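Long-range contacts in chemotactic transducer PctC (Pseudomonas aeruginosa, PDB 5LTV), which senses amino acids and related compounds such as gamma-amino-butanoic acid through its ligand-binding domain, probably to steer bacterial chemotaxis: residues I134-F139 / I148-L153; F91-L96 / A166-L171; S47-W52 / T241-L246. All blocks are in the same frame, centred on the assembly; numbering follows the deposited sequence.

Contact 1 of 3, residues I134-F139 / I148-L153; sequences IVTEPF and ILAMSL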
ATOM      1  N   ILE A 134       8.872   2.319   1.248  1.00 28.37           N
ATOM      2  CA  ILE A 134       8.299   1.754   0.036  1.00 28.41           C
ATOM      3  C   ILE A 134       6.813   1.557   0.267  1.00 31.27           C
ATOM      4  O   ILE A 134       6.336   1.510   1.406  1.00 31.41           O
ATOM      5  CB  ILE A 134       8.921   0.410  -0.348  1.00 30.17           C
ATOM      6  CG1 ILE A 134       8.538  -0.617   0.719  1.00 31.69           C
ATOM      7  CG2 ILE A 134      10.420   0.556  -0.612  1.00 27.59           C
ATOM      8  CD1 ILE A 134       8.650  -2.085   0.290  1.00 33.29           C
ATOM      9  N   VAL A 135       6.077   1.436  -0.833  1.00 30.41           N
ATOM     10  CA  VAL A 135       4.706   0.968  -0.809  1.00 31.21           C
ATOM     11  C   VAL A 135       4.690  -0.291  -1.657  1.00 34.21           C
ATOM     12  O   VAL A 135       5.241  -0.308  -2.763  1.00 37.39           O
ATOM     13  CB  VAL A 135       3.704   2.029  -1.301  1.00 35.93           C
ATOM     14  CG1 VAL A 135       3.974   2.422  -2.718  1.00 39.61           C
ATOM     15  CG2 VAL A 135       2.277   1.528  -1.158  1.00 35.44           C
ATOM     16  N   THR A 136       4.187  -1.369  -1.084  1.00 28.65           N
ATOM     17  CA  THR A 136       4.220  -2.673  -1.713  1.00 29.26           C
ATOM     18  C   THR A 136       3.010  -2.849  -2.627  1.00 33.47           C
ATOM     19  O   THR A 136       1.980  -2.172  -2.495  1.00 32.19           O
ATOM     20  CB  THR A 136       4.210  -3.779  -0.647  1.00 26.04           C
ATOM     21  OG1 THR A 136       2.866  -3.917  -0.184  1.00 25.57           O
ATOM     22  CG2 THR A 136       5.133  -3.446   0.539  1.00 23.45           C
ATOM     23  N   GLU A 137       3.141  -3.791  -3.554  1.00 34.17           N
ATOM     24  CA  GLU A 137       1.969  -4.296  -4.248  1.00 35.29           C
ATOM     25  C   GLU A 137       1.168  -5.193  -3.292  1.00 35.89           C
ATOM     26  O   GLU A 137       1.658  -5.584  -2.223  1.00 34.59           O
ATOM     27  CB  GLU A 137       2.400  -5.036  -5.522  1.00 37.37           C
ATOM     28  CG  GLU A 137       2.972  -4.088  -6.605  1.00 44.17           C
ATOM     29  CD  GLU A 137       3.413  -4.793  -7.914  1.00 47.25           C
ATOM     30  OE1 GLU A 137       3.572  -6.029  -7.926  1.00 45.68           O
ATOM     31  OE2 GLU A 137       3.610  -4.092  -8.940  1.00 49.68           O
ATOM     32  N   PRO A 138      -0.080  -5.504  -3.626  1.00 31.71           N
ATOM     33  CA  PRO A 138      -0.874  -6.365  -2.728  1.00 27.53           C
ATOM     34  C   PRO A 138      -0.184  -7.697  -2.462  1.00 29.25           C
ATOM     35  O   PRO A 138       0.527  -8.252  -3.308  1.00 28.22           O
ATOM     36  CB  PRO A 138      -2.197  -6.554  -3.485  1.00 30.22           C
ATOM     37  CG  PRO A 138      -2.328  -5.249  -4.318  1.00 30.09           C
ATOM     38  CD  PRO A 138      -0.880  -4.974  -4.749  1.00 32.26           C
ATOM     39  N   PHE A 139      -0.340  -8.173  -1.233  1.00 27.79           N
ATOM     40  CA  PHE A 139       0.025  -9.528  -0.882  1.00 27.18           C
ATOM     41  C   PHE A 139      -1.021 -10.006   0.111  1.00 28.67           C
ATOM     42  O   PHE A 139      -2.010  -9.305   0.386  1.00 27.88           O
ATOM     43  CB  PHE A 139       1.475  -9.616  -0.366  1.00 25.59           C
ATOM     44  CG  PHE A 139       1.750  -8.791   0.867  1.00 29.54           C
ATOM     45  CD1 PHE A 139       2.063  -7.416   0.761  1.00 21.59           C
ATOM     46  CD2 PHE A 139       1.730  -9.394   2.131  1.00 21.53           C
ATOM     47  CE1 PHE A 139       2.320  -6.659   1.888  1.00 28.48           C
ATOM     48  CE2 PHE A 139       2.026  -8.658   3.256  1.00 22.66           C
ATOM     49  CZ  PHE A 139       2.319  -7.283   3.156  1.00 21.47           C
ATOM     50  N   ILE A 148      -3.824  -7.440   1.474  1.00 28.21           N
ATOM     51  CA  ILE A 148      -3.380  -6.156   2.016  1.00 27.15           C
ATOM     52  C   ILE A 148      -2.241  -5.564   1.187  1.00 31.36           C
ATOM     53  O   ILE A 148      -1.662  -6.198   0.295  1.00 28.80           O
ATOM     54  CB  ILE A 148      -2.928  -6.287   3.482  1.00 27.72           C
ATOM     55  CG1 ILE A 148      -1.720  -7.230   3.575  1.00 31.23           C
ATOM     56  CG2 ILE A 148      -4.108  -6.762   4.367  1.00 21.18           C
ATOM     57  CD1 ILE A 148      -1.010  -7.242   4.947  1.00 29.67           C
ATOM     58  N   LEU A 149      -1.916  -4.319   1.494  1.00 30.56           N
ATOM     59  CA  LEU A 149      -0.655  -3.757   1.060  1.00 27.87           C
ATOM     60  C   LEU A 149      -0.060  -3.023   2.258  1.00 27.09           C
ATOM     61  O   LEU A 149      -0.771  -2.642   3.197  1.00 23.89           O
ATOM     62  CB  LEU A 149      -0.815  -2.849  -0.200  1.00 30.04           C
ATOM     63  CG  LEU A 149      -1.553  -1.515  -0.244  1.00 31.22           C
ATOM     64  CD1 LEU A 149      -0.708  -0.511   0.443  1.00 33.35           C
ATOM     65  CD2 LEU A 149      -1.851  -1.031  -1.660  1.00 32.56           C
ATOM     66  N   ALA A 150       1.257  -2.866   2.240  1.00 24.33           N
ATOM     67  CA  ALA A 150       1.953  -2.283   3.372  1.00 27.19           C
ATOM     68  C   ALA A 150       2.794  -1.096   2.918  1.00 27.67           C
ATOM     69  O   ALA A 150       3.201  -0.997   1.762  1.00 24.72           O
ATOM     70  CB  ALA A 150       2.837  -3.319   4.072  1.00 26.47           C
ATOM     71  N   MET A 151       3.051  -0.200   3.852  1.00 29.22           N
ATOM     72  CA  MET A 151       4.061   0.826   3.724  1.00 24.08           C
ATOM     73  C   MET A 151       5.106   0.560   4.781  1.00 25.21           C
ATOM     74  O   MET A 151       4.759   0.409   5.957  1.00 27.10           O
ATOM     75  CB  MET A 151       3.431   2.184   3.925  1.00 24.85           C
ATOM     76  CG  MET A 151       2.600   2.605   2.770  1.00 26.50           C
ATOM     77  SD  MET A 151       1.406   3.868   3.293  1.00 32.81           S
ATOM     78  CE  MET A 151       0.534   4.183   1.725  1.00 29.46           C
ATOM     79  N   SER A 152       6.379   0.465   4.377  1.00 24.77           N
ATOM     80  CA  SER A 152       7.423   0.005   5.302  1.00 27.84           C
ATOM     81  C   SER A 152       8.727   0.769   5.075  1.00 29.31           C
ATOM     82  O   SER A 152       8.988   1.281   3.977  1.00 22.82           O
ATOM     83  CB  SER A 152       7.692  -1.523   5.179  1.00 24.45           C
ATOM     84  OG  SER A 152       8.145  -1.899   3.855  1.00 26.64           O
ATOM     85  N   LEU A 153       9.533   0.860   6.135  1.00 26.51           N
ATOM     86  CA  LEU A 153      10.808   1.546   6.029  1.00 28.13           C
ATOM     87  C   LEU A 153      11.725   1.111   7.166  1.00 28.41           C
ATOM     88  O   LEU A 153      11.247   0.798   8.263  1.00 27.03           O
ATOM     89  CB  LEU A 153      10.640   3.077   6.027  1.00 34.13           C
ATOM     90  CG  LEU A 153       9.774   3.951   6.949  1.00 34.02           C
ATOM     91  CD1 LEU A 153       9.212   3.283   8.187  1.00 32.39           C
ATOM     92  CD2 LEU A 153      10.563   5.204   7.323  1.00 29.87           C
TER

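Contact 2 of 3, residues F91-L96 / A166-L171; sequences FASVYL and AGDMKL. With ABU (gamma-amino-butanoic acid), chain H.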
ATOM      1  N   PHE A  91      -4.838   2.155  10.395  1.00 25.91           N
ATOM      2  CA  PHE A  91      -4.265   0.992   9.738  1.00 25.30           C
ATOM      3  C   PHE A  91      -5.043  -0.241  10.163  1.00 27.55           C
ATOM      4  O   PHE A  91      -5.742  -0.233  11.183  1.00 24.95           O
ATOM      5  CB  PHE A  91      -2.765   0.824  10.064  1.00 23.87           C
ATOM      6  CG  PHE A  91      -1.896   1.962   9.519  1.00 25.13           C
ATOM      7  CD1 PHE A  91      -1.394   1.928   8.220  1.00 18.38           C
ATOM      8  CD2 PHE A  91      -1.630   3.073  10.298  1.00 25.85           C
ATOM      9  CE1 PHE A  91      -0.648   3.014   7.704  1.00 21.00           C
ATOM     10  CE2 PHE A  91      -0.881   4.147   9.793  1.00 23.67           C
ATOM     11  CZ  PHE A  91      -0.394   4.110   8.493  1.00 19.85           C
ATOM     12  N   ALA A  92      -4.955  -1.290   9.337  1.00 24.61           N
ATOM     13  CA  ALA A  92      -5.324  -2.605   9.817  1.00 22.86           C
ATOM     14  C   ALA A  92      -4.388  -3.017  10.950  1.00 24.44           C
ATOM     15  O   ALA A  92      -4.821  -3.532  11.979  1.00 23.95           O
ATOM     16  CB  ALA A  92      -5.282  -3.614   8.671  1.00 20.50           C
ATOM     17  N   SER A  93      -3.097  -2.769  10.782  1.00 20.57           N
ATOM     18  CA  SER A  93      -2.157  -2.963  11.871  1.00 23.31           C
ATOM     19  C   SER A  93      -0.868  -2.244  11.518  1.00 26.96           C
ATOM     20  O   SER A  93      -0.588  -1.949  10.340  1.00 22.47           O
ATOM     21  CB  SER A  93      -1.883  -4.438  12.146  1.00 21.29           C
ATOM     22  OG  SER A  93      -1.382  -5.044  10.962  1.00 23.26           O
ATOM     23  N   VAL A  94      -0.098  -1.964  12.577  1.00 24.41           N
ATOM     24  CA  VAL A  94       1.247  -1.423  12.496  1.00 22.80           C
ATOM     25  C   VAL A  94       2.151  -2.392  13.237  1.00 25.42           C
ATOM     26  O   VAL A  94       1.701  -3.161  14.103  1.00 22.05           O
ATOM     27  CB  VAL A  94       1.362   0.008  13.085  1.00 23.90           C
ATOM     28  CG1 VAL A  94       0.556   0.973  12.273  1.00 18.67           C
ATOM     29  CG2 VAL A  94       0.893   0.033  14.557  1.00 23.52           C
ATOM     30  N   TYR A  95       3.443  -2.364  12.878  1.00 25.19           N
ATOM     31  CA  TYR A  95       4.321  -3.403  13.393  1.00 27.82           C
ATOM     32  C   TYR A  95       5.782  -3.071  13.137  1.00 27.06           C
ATOM     33  O   TYR A  95       6.129  -2.291  12.246  1.00 26.55           O
ATOM     34  CB  TYR A  95       3.995  -4.786  12.823  1.00 27.68           C
ATOM     35  CG  TYR A  95       3.621  -4.891  11.360  1.00 28.40           C
ATOM     36  CD1 TYR A  95       2.292  -4.756  10.953  1.00 30.15           C
ATOM     37  CD2 TYR A  95       4.579  -5.226  10.382  1.00 25.29           C
ATOM     38  CE1 TYR A  95       1.926  -4.896   9.593  1.00 30.04           C
ATOM     39  CE2 TYR A  95       4.220  -5.389   9.027  1.00 20.00           C
ATOM     40  CZ  TYR A  95       2.894  -5.223   8.644  1.00 28.08           C
ATOM     41  OH  TYR A  95       2.507  -5.371   7.325  1.00 28.73           O
ATOM     42  N   LEU A  96       6.626  -3.691  13.957  1.00 25.53           N
ATOM     43  CA  LEU A  96       8.075  -3.597  13.882  1.00 23.73           C
ATOM     44  C   LEU A  96       8.628  -5.010  13.839  1.00 26.18           C
ATOM     45  O   LEU A  96       8.419  -5.787  14.776  1.00 25.71           O
ATOM     46  CB  LEU A  96       8.653  -2.845  15.088  1.00 20.25           C
ATOM     47  CG  LEU A  96      10.198  -2.836  15.191  1.00 27.72           C
ATOM     48  CD1 LEU A  96      10.830  -1.875  14.172  1.00 20.38           C
ATOM     49  CD2 LEU A  96      10.619  -2.431  16.604  1.00 26.92           C
ATOM     50  N   ALA A 166       6.318  -0.901   9.748  1.00 26.73           N
ATOM     51  CA  ALA A 166       5.316  -0.879   8.685  1.00 28.27           C
ATOM     52  C   ALA A 166       3.915  -0.609   9.241  1.00 29.94           C
ATOM     53  O   ALA A 166       3.651  -0.793  10.424  1.00 28.19           O
ATOM     54  CB  ALA A 166       5.267  -2.194   7.908  1.00 25.71           C
ATOM     55  N   GLY A 167       3.033  -0.165   8.346  1.00 27.82           N
ATOM     56  CA  GLY A 167       1.598  -0.337   8.535  1.00 24.86           C
ATOM     57  C   GLY A 167       0.958  -0.917   7.296  1.00 23.46           C
ATOM     58  O   GLY A 167       1.370  -0.624   6.180  1.00 25.25           O
ATOM     59  N   ASP A 168      -0.053  -1.750   7.490  1.00 26.58           N
ATOM     60  CA  ASP A 168      -0.738  -2.262   6.319  1.00 27.37           C
ATOM     61  C   ASP A 168      -2.223  -1.876   6.350  1.00 29.41           C
ATOM     62  O   ASP A 168      -2.772  -1.491   7.391  1.00 27.64           O
ATOM     63  CB  ASP A 168      -0.554  -3.771   6.168  1.00 28.54           C
ATOM     64  CG  ASP A 168      -0.984  -4.547   7.408  1.00 33.34           C
ATOM     65  OD1 ASP A 168      -1.983  -4.161   8.057  1.00 33.31           O
ATOM     66  OD2 ASP A 168      -0.305  -5.546   7.745  1.00 34.65           O
ATOM     67  N   MET A 169      -2.858  -1.983   5.180  1.00 27.43           N
ATOM     68  CA  MET A 169      -4.260  -1.665   5.012  1.00 31.86           C
ATOM     69  C   MET A 169      -4.926  -2.651   4.057  1.00 27.68           C
ATOM     70  O   MET A 169      -4.313  -3.103   3.092  1.00 28.26           O
ATOM     71  CB  MET A 169      -4.407  -0.218   4.521  1.00 32.03           C
ATOM     72  CG  MET A 169      -3.537   0.113   3.399  1.00 36.87           C
ATOM     73  SD  MET A 169      -2.744   1.713   3.667  1.00 41.02           S
ATOM     74  CE  MET A 169      -1.056   1.201   4.025  1.00 38.03           C
ATOM     75  N   LYS A 170      -6.175  -2.991   4.361  0.57 28.62           N
ATOM     76  CA  LYS A 170      -6.961  -3.877   3.507  0.57 30.37           C
ATOM     77  C   LYS A 170      -7.218  -3.254   2.141  0.57 31.23           C
ATOM     78  O   LYS A 170      -7.476  -2.050   2.018  0.57 32.07           O
ATOM     79  CB  LYS A 170      -8.294  -4.210   4.177  0.57 31.43           C
ATOM     80  CG  LYS A 170      -8.153  -5.084   5.414  0.57 34.48           C
ATOM     81  CD  LYS A 170      -9.414  -5.069   6.270  0.57 35.31           C
ATOM     82  CE  LYS A 170     -10.639  -5.285   5.428  0.57 37.72           C
ATOM     83  NZ  LYS A 170     -11.893  -5.008   6.206  0.57 39.47           N
ATOM     84  N   LEU A 171      -7.144  -4.093   1.106  1.00 32.78           N
ATOM     85  CA  LEU A 171      -7.418  -3.628  -0.246  1.00 35.98           C
ATOM     86  C   LEU A 171      -8.845  -3.116  -0.403  1.00 38.00           C
ATOM     87  O   LEU A 171      -9.074  -2.181  -1.175  1.00 36.40           O
ATOM     88  CB  LEU A 171      -7.175  -4.754  -1.257  1.00 37.05           C
ATOM     89  CG  LEU A 171      -5.777  -5.300  -1.489  1.00 39.14           C
ATOM     90  CD1 LEU A 171      -5.799  -5.962  -2.870  1.00 37.97           C
ATOM     91  CD2 LEU A 171      -4.676  -4.226  -1.388  1.00 39.26           C
TER
HETATM   92  N   ABU H 301      -0.199  -7.593   9.660  1.00 24.73           N
HETATM   93  CD  ABU H 301       0.287  -8.565   8.643  1.00 30.77           C
HETATM   94  CB  ABU H 301       1.615  -9.170   9.010  1.00 34.52           C
HETATM   95  CG  ABU H 301       2.655  -9.063   7.907  1.00 34.34           C
HETATM   96  C   ABU H 301       2.967 -10.245   7.006  1.00 34.99           C
HETATM   97  O   ABU H 301       2.057 -10.681   6.255  1.00 31.59           O
HETATM   98  OXT ABU H 301       4.150 -10.686   7.000  1.00 35.06           O

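Contact 3 of 3, residues S47-W52 / T241-L246; sequences SNIQSW and TPVKGL. With SO4 (sulfate ion), chain J.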
ATOM      1  N   SER A  47      -5.791  12.262  -7.543  1.00 36.59           N
ATOM      2  CA  SER A  47      -5.300  13.115  -6.477  1.00 38.21           C
ATOM      3  C   SER A  47      -5.985  12.777  -5.153  1.00 37.08           C
ATOM      4  O   SER A  47      -5.406  13.020  -4.090  1.00 37.56           O
ATOM      5  CB  SER A  47      -5.462  14.592  -6.863  1.00 35.90           C
ATOM      6  OG  SER A  47      -6.826  14.900  -7.108  1.00 40.54           O
ATOM      7  N   ASN A  48      -7.170  12.158  -5.196  1.00 35.38           N
ATOM      8  CA  ASN A  48      -7.809  11.710  -3.963  1.00 34.97           C
ATOM      9  C   ASN A  48      -7.075  10.508  -3.362  1.00 33.45           C
ATOM     10  O   ASN A  48      -6.666  10.530  -2.195  1.00 36.08           O
ATOM     11  CB  ASN A  48      -9.272  11.357  -4.211  1.00 35.20           C
ATOM     12  CG  ASN A  48     -10.050  11.191  -2.909  1.00 38.07           C
ATOM     13  OD1 ASN A  48      -9.907  11.989  -1.989  1.00 42.63           O
ATOM     14  ND2 ASN A  48     -10.829  10.153  -2.816  1.00 34.84           N
ATOM     15  N   ILE A  49      -6.892   9.449  -4.141  1.00 30.46           N
ATOM     16  CA  ILE A  49      -6.146   8.315  -3.618  1.00 29.55           C
ATOM     17  C   ILE A  49      -4.717   8.729  -3.270  1.00 29.71           C
ATOM     18  O   ILE A  49      -4.142   8.218  -2.302  1.00 32.71           O
ATOM     19  CB  ILE A  49      -6.241   7.128  -4.612  1.00 31.87           C
ATOM     20  CG1 ILE A  49      -5.969   5.823  -3.901  1.00 33.74           C
ATOM     21  CG2 ILE A  49      -5.301   7.253  -5.737  1.00 36.04           C
ATOM     22  CD1 ILE A  49      -7.092   5.453  -2.970  1.00 37.64           C
ATOM     23  N   GLN A  50      -4.140   9.714  -3.983  1.00 30.32           N
ATOM     24  CA  GLN A  50      -2.800  10.216  -3.620  1.00 29.78           C
ATOM     25  C   GLN A  50      -2.789  10.818  -2.221  1.00 31.96           C
ATOM     26  O   GLN A  50      -1.933  10.477  -1.383  1.00 36.05           O
ATOM     27  CB  GLN A  50      -2.324  11.262  -4.615  1.00 31.67           C
ATOM     28  CG  GLN A  50      -1.143  12.110  -4.092  1.00 34.23           C
ATOM     29  CD  GLN A  50      -0.739  13.227  -5.074  1.00 39.64           C
ATOM     30  OE1 GLN A  50      -1.405  13.449  -6.090  1.00 37.98           O
ATOM     31  NE2 GLN A  50       0.365  13.907  -4.783  1.00 38.38           N
ATOM     32  N   SER A  51      -3.724  11.737  -1.954  1.00 32.34           N
ATOM     33  CA  SER A  51      -3.798  12.344  -0.625  1.00 32.53           C
ATOM     34  C   SER A  51      -4.024  11.293   0.451  1.00 30.64           C
ATOM     35  O   SER A  51      -3.402  11.337   1.522  1.00 30.57           O
ATOM     36  CB  SER A  51      -4.920  13.386  -0.563  1.00 32.20           C
ATOM     37  OG  SER A  51      -4.532  14.574  -1.170  1.00 31.92           O
ATOM     38  N   TRP A  52      -4.922  10.343   0.191  1.00 29.23           N
ATOM     39  CA  TRP A  52      -5.210   9.328   1.192  1.00 26.92           C
ATOM     40  C   TRP A  52      -3.974   8.498   1.506  1.00 27.69           C
ATOM     41  O   TRP A  52      -3.613   8.341   2.674  1.00 26.30           O
ATOM     42  CB  TRP A  52      -6.349   8.440   0.716  1.00 27.92           C
ATOM     43  CG  TRP A  52      -6.994   7.607   1.808  1.00 24.74           C
ATOM     44  CD1 TRP A  52      -8.130   7.903   2.480  1.00 23.25           C
ATOM     45  CD2 TRP A  52      -6.561   6.328   2.287  1.00 25.55           C
ATOM     46  NE1 TRP A  52      -8.434   6.901   3.373  1.00 29.10           N
ATOM     47  CE2 TRP A  52      -7.487   5.916   3.275  1.00 25.99           C
ATOM     48  CE3 TRP A  52      -5.475   5.490   1.989  1.00 25.71           C
ATOM     49  CZ2 TRP A  52      -7.359   4.704   3.975  1.00 21.80           C
ATOM     50  CZ3 TRP A  52      -5.345   4.299   2.690  1.00 27.95           C
ATOM     51  CH2 TRP A  52      -6.299   3.901   3.665  1.00 24.58           C
ATOM     52  N   THR A 241      -4.869   7.535 -15.723  1.00 52.40           N
ATOM     53  CA  THR A 241      -4.354   8.732 -15.064  1.00 49.16           C
ATOM     54  C   THR A 241      -3.321   8.327 -14.023  1.00 48.01           C
ATOM     55  O   THR A 241      -3.651   7.562 -13.094  1.00 47.73           O
ATOM     56  CB  THR A 241      -5.472   9.508 -14.384  1.00 50.84           C
ATOM     57  OG1 THR A 241      -6.515   9.774 -15.346  1.00 52.96           O
ATOM     58  CG2 THR A 241      -4.908  10.804 -13.779  1.00 50.11           C
ATOM     59  N   PRO A 242      -2.092   8.815 -14.112  1.00 48.46           N
ATOM     60  CA  PRO A 242      -1.082   8.447 -13.115  1.00 46.96           C
ATOM     61  C   PRO A 242      -1.404   8.995 -11.735  1.00 42.74           C
ATOM     62  O   PRO A 242      -2.004  10.059 -11.582  1.00 42.11           O
ATOM     63  CB  PRO A 242       0.214   9.058 -13.672  1.00 48.62           C
ATOM     64  CG  PRO A 242      -0.221  10.104 -14.640  1.00 49.41           C
ATOM     65  CD  PRO A 242      -1.536   9.646 -15.198  1.00 48.51           C
ATOM     66  N   VAL A 243      -1.027   8.225 -10.723  1.00 44.03           N
ATOM     67  CA  VAL A 243      -1.063   8.693  -9.344  1.00 41.45           C
ATOM     68  C   VAL A 243       0.281   9.320  -9.025  1.00 45.79           C
ATOM     69  O   VAL A 243       1.328   8.671  -9.144  1.00 49.66           O
ATOM     70  CB  VAL A 243      -1.377   7.561  -8.362  1.00 35.39           C
ATOM     71  CG1 VAL A 243      -1.557   8.168  -6.989  1.00 34.93           C
ATOM     72  CG2 VAL A 243      -2.629   6.815  -8.798  1.00 34.98           C
ATOM     73  N   LYS A 244       0.255  10.590  -8.641  0.52 45.20           N
ATOM     74  CA  LYS A 244       1.466  11.303  -8.289  0.52 44.76           C
ATOM     75  C   LYS A 244       1.820  11.026  -6.832  0.52 43.91           C
ATOM     76  O   LYS A 244       0.968  10.639  -6.025  0.52 43.38           O
ATOM     77  CB  LYS A 244       1.284  12.806  -8.505  0.52 45.84           C
ATOM     78  CG  LYS A 244       0.763  13.220  -9.893  0.52 47.14           C
ATOM     79  CD  LYS A 244       0.564  14.743  -9.980  0.52 47.46           C
ATOM     80  CE  LYS A 244       1.905  15.473 -10.005  0.52 49.31           C
ATOM     81  NZ  LYS A 244       1.867  16.801  -9.304  0.52 48.93           N
ATOM     82  N   GLY A 245       3.099  11.218  -6.506  1.00 43.59           N
ATOM     83  CA  GLY A 245       3.571  11.193  -5.138  1.00 43.35           C
ATOM     84  C   GLY A 245       3.885   9.832  -4.552  1.00 46.46           C
ATOM     85  O   GLY A 245       4.240   9.763  -3.369  1.00 51.31           O
ATOM     86  N   LEU A 246       3.778   8.754  -5.324  1.00 43.28           N
ATOM     87  CA  LEU A 246       3.997   7.454  -4.698  1.00 40.35           C
ATOM     88  C   LEU A 246       5.432   7.004  -4.871  1.00 45.83           C
ATOM     89  O   LEU A 246       5.947   7.034  -5.992  1.00 47.34           O
ATOM     90  CB  LEU A 246       3.068   6.404  -5.277  1.00 37.29           C
ATOM     91  CG  LEU A 246       1.578   6.795  -5.290  1.00 36.00           C
ATOM     92  CD1 LEU A 246       0.715   5.649  -5.774  1.00 30.41           C
ATOM     93  CD2 LEU A 246       1.162   7.333  -3.934  1.00 36.58           C
TER
HETATM   94  S   SO4 J 303     -10.264   7.262   6.726  1.00 67.22           S
HETATM   95  O1  SO4 J 303     -10.631   6.569   5.469  1.00 67.07           O
HETATM   96  O2  SO4 J 303     -11.345   8.140   7.181  1.00 66.70           O
HETATM   97  O3  SO4 J 303      -9.088   8.114   6.498  1.00 67.08           O
HETATM   98  O4  SO4 J 303      -9.985   6.307   7.798  1.00 65.26           O
HETATM   99  O   HOH W   1      -2.170  12.013  -8.407  1.00 38.72           O
HETATM  100  O   HOH W   2       1.424  16.667  -5.901  1.00 58.14           O

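Contact 1 of 3, residues I134-F139 / I148-L153
F139 lays its ring against I148, and T136 reaches A150, where strand 134-140 pairs with strand 147-157 in an antiparallel beta hairpin at the edge of the ligand-binding sheet of this Cache domain. I148 CG1 lies over one face of the F139 ring, a CH-pi contact 4.2 Å from the centroid, while I148 CD1 touches F139 CE2 at 3.8 Å. A150 CB meets CE1 of the same ring. On the sheet face carrying V135 and M151, V135 CG2 packs on L149 CD1 and M151 CG. Backbone bonds join I134 with S152 and F139 with I148 in both directions, but between them the register slips by one residue. T136 bridges this break: its N donates to A150 O, and its hydroxyl OG1, turned between the backbone N and the carbonyl carbon (chi1 78°), accepts from A150 N, where a regular pair would use a main-chain carbonyl. Farther out, S152 OG bonds to W123 O, M151 packs on helix 34-68, and the F139 side chain touches R121 and the bound gamma-amino-butanoic acid. At the break, the bond from A150 N to T136 OG1 is nearly straight (175°) at 3.1 Å, and T136 OG1 donates to E137 O at 2.9 Å.

Contact 2 of 3, residues F91-L96 / A166-L171
Y95, S93 and D168 each turn the first side-chain atom beyond CB between the backbone N and the carbonyl carbon (chi1 40°, 58° and 55°), which gathers phenol, hydroxyl and carboxylate on one face of the antiparallel Cache sheet, at the amino end of the gamma-amino-butanoic acid pocket. D168 OD2 accepts from Y95 OH at 2.8 Å on its anti side, out of the carboxylate plane. D168 OD1 accepts from S93 OG at 3.1 Å on the syn side, likewise out of the carboxylate plane, and, weakly, from S93 N. These bonds fix the rotation of the carboxylate, whose negative charge would be expected to suit an ammonium group. A166 CB packs on Y95 CE2 at 3.5 Å, and the ligand CB lies over one face of the Y95 ring, with A166 O over the opposite face. Beneath, strands 93-98 and 160-170 run antiparallel: S93-D168 and Y95-A166 are hydrogen-bonded pairs, and V94-G167 is a non-hydrogen-bonded pair with CA atoms 4.1 Å apart. On the other face, F91 CD1 sits 3.8 Å from G167 CA, and F91 CE1 meets M169 CE; F91 also packs on helix 34-68. Y116, R121, W123 and A142 supply further hydrogen bonds to the ligand. Its own nitrogen, ABU N, donates to D168 OD2 at 2.8 Å and lies 3.1 Å from S93 OG.

Contact 3 of 3, residues S47-W52 / T241-L246
Q50 and V243 mark the nearest backbone approach, with CA atoms 6.2 Å apart, where one helical segment, 47-52, passes the chain leaving strand 237-242. Residues 244-246 are loop, and G245 turns there with positive phi (84°). No direct hydrogen bond joins the two segments; the contact is made by packing and water. Q50 makes the largest contribution. With CG anti to the backbone N (chi1 163°) and the chain extended beyond, its side chain is laid across K244 O, which Q50 CG and CD both approach at 3.2 Å. Q50 CB also touches V243 CG1 at 4.0 Å, and from the preceding residue I49 CG2 meets V243 CG1 at 4.1 Å. The amide end is tied in through solvent: one water donates to Q50 OE1 and accepts from K244 N, each at 2.8 Å. A second water accepts from Q50 NE2, which also bonds to E54 along the helix. At the end of the segment, W52 NE1 donates to O1 of a sulfate at 3.1 Å, the ion probably coming from the crystallisation liquor and also held by R56. The contact joins helix 34-68 to the chain following strand 237-242, in the sheet that also holds strand 251-256: V243 packs on V253 of that neighbouring strand, L246 reaches L53 of the helix, and I49 and W52 lie against I177 of helix 171-178.

Overall arrangement
Contacts 1 and 2 belong to one sheet, where strands 147-157 and 160-170 are neighbours; their centres are 9 Å apart, and M151 N lies 2.9 Å from G167 O, a probable hydrogen bond. Both border the gamma-amino-butanoic acid pocket: contact 2 supplies S93, Y95 and D168, and contact 1 adds F139, whose side chain comes within about 4 Å of the ligand. Contact 3 lies where helix 34-68 meets the end of strand 237-242 of the other sheet, its centre about 19 Å from that of contact 2 and 15 Å from that of contact 1. Helix 34-68 spans both sheets: W52 CZ3 touches M169 SD at 3.8 Å, joining contacts 2 and 3, whereas contacts 1 and 3 do not touch.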